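Local coordinates for protein transcriptional activator ToxR (Vibrio vulnificus, PDB 6UTC) that activates transcription as a transmembrane regulator whose periplasmic domain interacts with ToxS and bile salts, consistent with a sensor role, at residues F16-N21 / E26-L31; R44-K49 / L73-I78. All coordinates share one frame; numbering follows the deposited sequence. Where two conformers were deposited one is given.

Contact 1: F16-N21 / E26-L31. With SO4 (sulfate ion), chain B.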
loop_
_atom_site.group_PDB
_atom_site.type_symbol
_atom_site.label_atom_id
_atom_site.label_comp_id
_atom_site.label_asym_id
_atom_site.label_seq_id
_atom_site.Cartn_x
_atom_site.Cartn_y
_atom_site.Cartn_z
ATOM N N PHE A 16 5.271 11.511 -7.438
ATOM C CA PHE A 16 5.485 10.136 -7.014
ATOM C C PHE A 16 6.210 9.341 -8.088
ATOM O O PHE A 16 5.985 9.546 -9.289
ATOM C CB PHE A 16 4.135 9.465 -6.728
ATOM C CG PHE A 16 3.389 10.092 -5.592
ATOM C CD1 PHE A 16 3.766 9.864 -4.284
ATOM C CD2 PHE A 16 2.317 10.931 -5.837
ATOM C CE1 PHE A 16 3.085 10.451 -3.237
ATOM C CE2 PHE A 16 1.632 11.523 -4.786
ATOM C CZ PHE A 16 2.023 11.283 -3.489
ATOM N N ARG A 17 7.071 8.426 -7.653
ATOM C CA ARG A 17 7.661 7.440 -8.542
ATOM C C ARG A 17 6.994 6.095 -8.294
ATOM O O ARG A 17 6.531 5.808 -7.180
ATOM C CB ARG A 17 9.180 7.333 -8.351
ATOM C CG ARG A 17 9.663 6.991 -6.941
ATOM C CD ARG A 17 11.198 7.058 -6.865
ATOM N NE ARG A 17 11.686 6.864 -5.495
ATOM C CZ ARG A 17 11.929 5.674 -4.962
ATOM N NH1 ARG A 17 11.694 4.584 -5.679
ATOM N NH2 ARG A 17 12.360 5.554 -3.711
ATOM N N LEU A 18 6.925 5.275 -9.347
ATOM C CA LEU A 18 6.233 3.989 -9.298
ATOM C C LEU A 18 7.189 2.892 -8.856
ATOM O O LEU A 18 8.068 2.482 -9.623
ATOM C CB LEU A 18 5.654 3.651 -10.668
ATOM C CG LEU A 18 4.872 2.338 -10.794
ATOM C CD1 LEU A 18 3.602 2.352 -9.991
ATOM C CD2 LEU A 18 4.573 2.072 -12.266
ATOM N N LEU A 19 6.999 2.393 -7.632
ATOM C CA LEU A 19 7.754 1.231 -7.181
ATOM C C LEU A 19 7.376 -0.014 -7.960
ATOM O O LEU A 19 8.248 -0.798 -8.354
ATOM C CB LEU A 19 7.509 0.999 -5.700
ATOM C CG LEU A 19 8.030 2.085 -4.783
ATOM C CD1 LEU A 19 7.757 1.728 -3.333
ATOM C CD2 LEU A 19 9.523 2.269 -4.996
ATOM N N GLU A 20 6.087 -0.223 -8.183
ATOM C CA GLU A 20 5.625 -1.419 -8.863
ATOM C C GLU A 20 4.135 -1.268 -9.092
ATOM O O GLU A 20 3.437 -0.683 -8.265
ATOM C CB GLU A 20 5.883 -2.656 -7.993
ATOM C CG GLU A 20 5.577 -3.977 -8.667
ATOM C CD GLU A 20 6.176 -5.142 -7.917
ATOM O OE1 GLU A 20 7.385 -5.088 -7.610
ATOM O OE2 GLU A 20 5.422 -6.094 -7.624
ATOM N N ASN A 21 3.658 -1.787 -10.213
ATOM C CA ASN A 21 2.233 -1.992 -10.400
ATOM C C ASN A 21 1.914 -3.403 -9.923
ATOM O O ASN A 21 2.427 -4.382 -10.482
ATOM C CB ASN A 21 1.853 -1.823 -11.870
ATOM C CG ASN A 21 0.368 -1.750 -12.067
ATOM O OD1 ASN A 21 -0.350 -2.710 -11.797
ATOM N ND2 ASN A 21 -0.113 -0.602 -12.533
ATOM N N GLU A 26 -1.229 0.868 -8.386
ATOM C CA GLU A 26 0.067 1.529 -8.476
ATOM C C GLU A 26 0.630 1.669 -7.076
ATOM O O GLU A 26 0.040 2.360 -6.244
ATOM C CB GLU A 26 -0.096 2.924 -9.063
ATOM C CG GLU A 26 -0.584 2.958 -10.477
ATOM C CD GLU A 26 -0.730 4.381 -10.969
ATOM O OE1 GLU A 26 0.299 5.081 -11.061
ATOM O OE2 GLU A 26 -1.871 4.804 -11.237
ATOM N N VAL A 27 1.777 1.052 -6.819
ATOM C CA VAL A 27 2.489 1.262 -5.564
ATOM C C VAL A 27 3.470 2.398 -5.798
ATOM O O VAL A 27 4.425 2.251 -6.558
ATOM C CB VAL A 27 3.198 -0.007 -5.086
ATOM C CG1 VAL A 27 3.923 0.270 -3.778
ATOM C CG2 VAL A 27 2.192 -1.142 -4.932
ATOM N N LEU A 28 3.228 3.520 -5.139
ATOM C CA LEU A 28 3.941 4.767 -5.370
ATOM C C LEU A 28 4.660 5.201 -4.108
ATOM O O LEU A 28 4.257 4.845 -2.998
ATOM C CB LEU A 28 2.959 5.878 -5.732
ATOM C CG LEU A 28 2.098 5.654 -6.966
ATOM C CD1 LEU A 28 0.987 6.696 -7.009
ATOM C CD2 LEU A 28 2.956 5.732 -8.215
ATOM N N THR A 29 5.723 5.980 -4.284
ATOM C CA THR A 29 6.387 6.623 -3.160
ATOM C C THR A 29 6.831 7.999 -3.631
ATOM O O THR A 29 7.028 8.196 -4.833
ATOM C CB THR A 29 7.562 5.772 -2.638
ATOM O OG1 THR A 29 8.006 6.261 -1.371
ATOM C CG2 THR A 29 8.741 5.764 -3.584
ATOM N N PRO A 30 6.959 8.976 -2.735
ATOM C CA PRO A 30 7.445 10.288 -3.172
ATOM C C PRO A 30 8.771 10.160 -3.915
ATOM O O PRO A 30 9.596 9.291 -3.619
ATOM C CB PRO A 30 7.591 11.068 -1.858
ATOM C CG PRO A 30 6.566 10.444 -0.960
ATOM C CD PRO A 30 6.623 8.970 -1.298
ATOM N N LEU A 31 8.964 11.049 -4.896
ATOM C CA LEU A 31 10.083 10.961 -5.838
ATOM C C LEU A 31 11.402 10.669 -5.147
ATOM O O LEU A 31 12.151 9.771 -5.551
ATOM C CB LEU A 31 10.208 12.271 -6.616
ATOM C CG LEU A 31 11.425 12.351 -7.540
ATOM C CD1 LEU A 31 11.323 11.317 -8.652
ATOM C CD2 LEU A 31 11.541 13.751 -8.119
HETATM S S SO4 B . 13.535 1.892 -4.378
HETATM O O1 SO4 B . 14.730 2.707 -4.590
HETATM O O2 SO4 B . 12.579 2.622 -3.552
HETATM O O3 SO4 B . 13.936 0.681 -3.652
HETATM O O4 SO4 B . 12.954 1.551 -5.670
#
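R17 and T29 face each other as an antiparallel hydrogen-bonded pair, and their backbones carry the tight part of this contact. R17 N donates to T29 O at 2.8 Å, and T29 N returns the bond to R17 O at 3.0 Å. Beyond them the register slips by one residue: L19 and E20 both lie opposite V27, whose O receives a weak, bent bond from L19 N (130° at the hydrogen) and a long, weak one from E20 N. V27 N to E20 O, 2.8 Å, restores the regular ladder.

On the face of R17, T29 and V27, the R17 side chain takes the cramped rotamer with CG between the backbone N and carbonyl carbon (chi1 57°), then runs extended alongside T29. Its guanidinium consequently lies with one face over T29 CG2, 3.5 Å from CZ. NE makes a weak bond to L31 O, while NH1 and NH2 grip O2 of a sulfate, at 3.0 Å and 2.9 Å, from the guanidinium edge. The sulfate probably comes from the crystallisation liquor; L36 N and Q37 N also bind it. T29 OG1 hydrogen-bonds to A65 O of strand 62-67.

The face of L18 and N21 is the solvent side: L18 is exposed, though its CD1 still meets CD2 of the buried L28 at 3.9 Å. N21, also exposed, sends OD1 to G24 N in the connecting turn. The doubled pairing of L19 and E20 with V27 defines a classic beta bulge, here in the beta hairpin forming one edge of the domain's mixed sheet.

Contact 2: R44-K49 / L73-I78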
loop_
_atom_site.group_PDB
_atom_site.type_symbol
_atom_site.label_atom_id
_atom_site.label_comp_id
_atom_site.label_asym_id
_atom_site.label_seq_id
_atom_site.Cartn_x
_atom_site.Cartn_y
_atom_site.Cartn_z
ATOM N N ARG A 44 3.381 -6.458 -1.358
ATOM C CA ARG A 44 2.594 -7.284 -2.270
ATOM C C ARG A 44 1.558 -8.106 -1.521
ATOM O O ARG A 44 0.414 -8.236 -1.969
ATOM C CB ARG A 44 3.510 -8.191 -3.096
ATOM C CG ARG A 44 4.364 -7.439 -4.107
ATOM C CD ARG A 44 5.361 -8.375 -4.755
ATOM N NE ARG A 44 6.393 -7.642 -5.488
ATOM C CZ ARG A 44 7.693 -7.794 -5.297
ATOM N NH1 ARG A 44 8.161 -8.669 -4.410
ATOM N NH2 ARG A 44 8.543 -7.058 -6.002
ATOM N N GLN A 45 1.938 -8.672 -0.378
ATOM C CA GLN A 45 0.972 -9.429 0.404
ATOM C C GLN A 45 -0.143 -8.529 0.903
ATOM O O GLN A 45 -1.319 -8.906 0.869
ATOM C CB GLN A 45 1.656 -10.128 1.575
ATOM C CG GLN A 45 0.688 -10.924 2.458
ATOM C CD GLN A 45 0.209 -12.208 1.801
ATOM O OE1 GLN A 45 0.473 -12.461 0.620
ATOM N NE2 GLN A 45 -0.494 -13.033 2.568
ATOM N N CYS A 46 0.209 -7.329 1.358
ATOM C CA CYS A 46 -0.791 -6.387 1.848
ATOM C C CYS A 46 -1.776 -6.008 0.747
ATOM O O CYS A 46 -2.992 -6.018 0.958
ATOM C CB CYS A 46 -0.091 -5.154 2.411
ATOM S SG CYS A 46 -1.168 -4.082 3.395
ATOM N N VAL A 47 -1.268 -5.701 -0.444
ATOM C CA VAL A 47 -2.149 -5.379 -1.564
ATOM C C VAL A 47 -3.033 -6.572 -1.909
ATOM O O VAL A 47 -4.234 -6.418 -2.170
ATOM C CB VAL A 47 -1.317 -4.887 -2.758
ATOM C CG1 VAL A 47 -2.192 -4.704 -4.010
ATOM C CG2 VAL A 47 -0.596 -3.583 -2.385
ATOM N N ASN A 48 -2.458 -7.780 -1.902
ATOM C CA ASN A 48 -3.243 -8.998 -2.135
ATOM C C ASN A 48 -4.403 -9.107 -1.151
ATOM O O ASN A 48 -5.550 -9.356 -1.545
ATOM C CB ASN A 48 -2.318 -10.214 -1.991
ATOM C CG ASN A 48 -3.067 -11.556 -2.006
ATOM O OD1 ASN A 48 -3.698 -11.952 -1.018
ATOM N ND2 ASN A 48 -2.970 -12.265 -3.117
ATOM N N LYS A 49 -4.122 -8.944 0.140
ATOM C CA LYS A 49 -5.166 -9.111 1.145
ATOM C C LYS A 49 -6.179 -7.976 1.081
ATOM O O LYS A 49 -7.379 -8.192 1.294
ATOM C CB LYS A 49 -4.555 -9.215 2.540
ATOM C CG LYS A 49 -3.500 -10.292 2.673
ATOM C CD LYS A 49 -3.931 -11.618 2.084
ATOM C CE LYS A 49 -4.968 -12.299 2.939
ATOM N NZ LYS A 49 -5.243 -13.682 2.435
ATOM N N LEU A 73 6.268 0.623 8.263
ATOM C CA LEU A 73 5.947 1.185 6.959
ATOM C C LEU A 73 4.511 1.694 6.971
ATOM O O LEU A 73 3.626 1.050 7.544
ATOM C CB LEU A 73 6.089 0.100 5.885
ATOM C CG LEU A 73 5.881 0.560 4.434
ATOM C CD1 LEU A 73 7.133 1.286 3.938
ATOM C CD2 LEU A 73 5.553 -0.598 3.513
ATOM N N ILE A 74 4.284 2.855 6.355
ATOM C CA ILE A 74 2.953 3.424 6.191
ATOM C C ILE A 74 2.479 3.139 4.775
ATOM O O ILE A 74 3.205 3.406 3.805
ATOM C CB ILE A 74 2.971 4.937 6.457
ATOM C CG1 ILE A 74 3.684 5.251 7.775
ATOM C CG2 ILE A 74 1.560 5.490 6.434
ATOM C CD1 ILE A 74 3.088 4.543 8.973
ATOM N N LEU A 75 1.272 2.592 4.643
ATOM C CA LEU A 75 0.642 2.399 3.339
ATOM C C LEU A 75 -0.675 3.158 3.316
ATOM O O LEU A 75 -1.540 2.931 4.169
ATOM C CB LEU A 75 0.375 0.917 3.078
ATOM C CG LEU A 75 1.619 0.052 2.918
ATOM C CD1 LEU A 75 1.253 -1.425 2.853
ATOM C CD2 LEU A 75 2.405 0.456 1.686
ATOM N N ASN A 76 -0.827 4.048 2.351
ATOM C CA ASN A 76 -2.048 4.827 2.193
ATOM C C ASN A 76 -2.753 4.347 0.929
ATOM O O ASN A 76 -2.280 4.601 -0.187
ATOM C CB ASN A 76 -1.724 6.317 2.138
ATOM C CG ASN A 76 -1.702 6.948 3.521
ATOM O OD1 ASN A 76 -2.755 7.186 4.115
ATOM N ND2 ASN A 76 -0.525 7.180 4.052
ATOM N N TYR A 77 -3.864 3.641 1.113
ATOM C CA TYR A 77 -4.665 3.154 -0.002
ATOM C C TYR A 77 -5.621 4.242 -0.454
ATOM O O TYR A 77 -6.403 4.762 0.355
ATOM C CB TYR A 77 -5.455 1.929 0.440
ATOM C CG TYR A 77 -4.626 0.672 0.488
ATOM C CD1 TYR A 77 -4.456 -0.098 -0.645
ATOM C CD2 TYR A 77 -4.004 0.271 1.659
ATOM C CE1 TYR A 77 -3.693 -1.250 -0.623
ATOM C CE2 TYR A 77 -3.235 -0.887 1.693
ATOM C CZ TYR A 77 -3.098 -1.639 0.547
ATOM O OH TYR A 77 -2.333 -2.791 0.570
ATOM N N ILE A 78 -5.557 4.582 -1.731
ATOM C CA ILE A 78 -6.380 5.630 -2.313
ATOM C C ILE A 78 -7.324 4.994 -3.319
ATOM O O ILE A 78 -6.899 4.212 -4.183
ATOM C CB ILE A 78 -5.515 6.729 -2.950
ATOM C CG1 ILE A 78 -4.670 7.409 -1.866
ATOM C CG2 ILE A 78 -6.397 7.744 -3.674
ATOM C CD1 ILE A 78 -3.541 8.272 -2.391
#
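Helix segment 44-49 packs against strand segment 73-78 with its axis 11.2 Å away at closest approach and their N-to-C directions 34° apart, a separation too wide for the two backbones to meet, so the strand side chains must reach across. C46 and Y77 do most of the bridging. With CG anti to the carbonyl carbon (chi1 -78°), the Y77 ring rises from the strand and brings its hydroxyl up to the helix backbone: Y77 OH lies 3.3 Å from C46 C. The same oxygen is 3.3 Å from V47 N, but the angle is too poor for a hydrogen bond.

C46 SG sits at the ring's edge, near its plane, 85° off the normal and 5.3 Å from the centroid, nearest the hydroxyl (SG to Y77 OH 3.3 Å); this is a sulfur-aromatic contact made edge-on. The helix thus packs on one side of the mixed sheet in an alpha-beta arrangement, and its inward cysteine is joined by a disulfide to C103 in the C-terminal part of the chain. That covalent bond ties SG to a second part of the fold while Y77 and L75 of the strand border it. L75 CD1 reaches SG at 3.6 Å, and L75 also touches V63 and A65 of strand 62-67.

V47 flanks the tyrosine by a single branch: CG2 comes obliquely to the ring end, 3.5 Å from Y77 OH. All four touching residues are buried, although the two segments hide only 162 Å² between them. Y50, one turn along from C46 on helix 40-52, stacks its ring with that of Y77.

Contact 1 and contact 2 follow in series along the chain, strand 25-30 leading into helix 40-52, and their centres lie 12 Å apart. They are joined directly by a salt bridge, E20 OE1 to R44 NH2 at 2.8 Å, between the hairpin's edge strand and the helix. V27 also touches I43 of that helix, so both contacts lie partly on the helix-covered side of one mixed sheet, in which strand 62-67 lies between strands 25-30 and 72-78. The sulfate is held by R17 of contact 1 and by L36 N and Q37 N; the L36 side chain touches L19 and T29 of contact 1 and also L73 of segment 73-78. Contact 2 is centred about 3 Å from the chain's centre, against about 10 Å for contact 1.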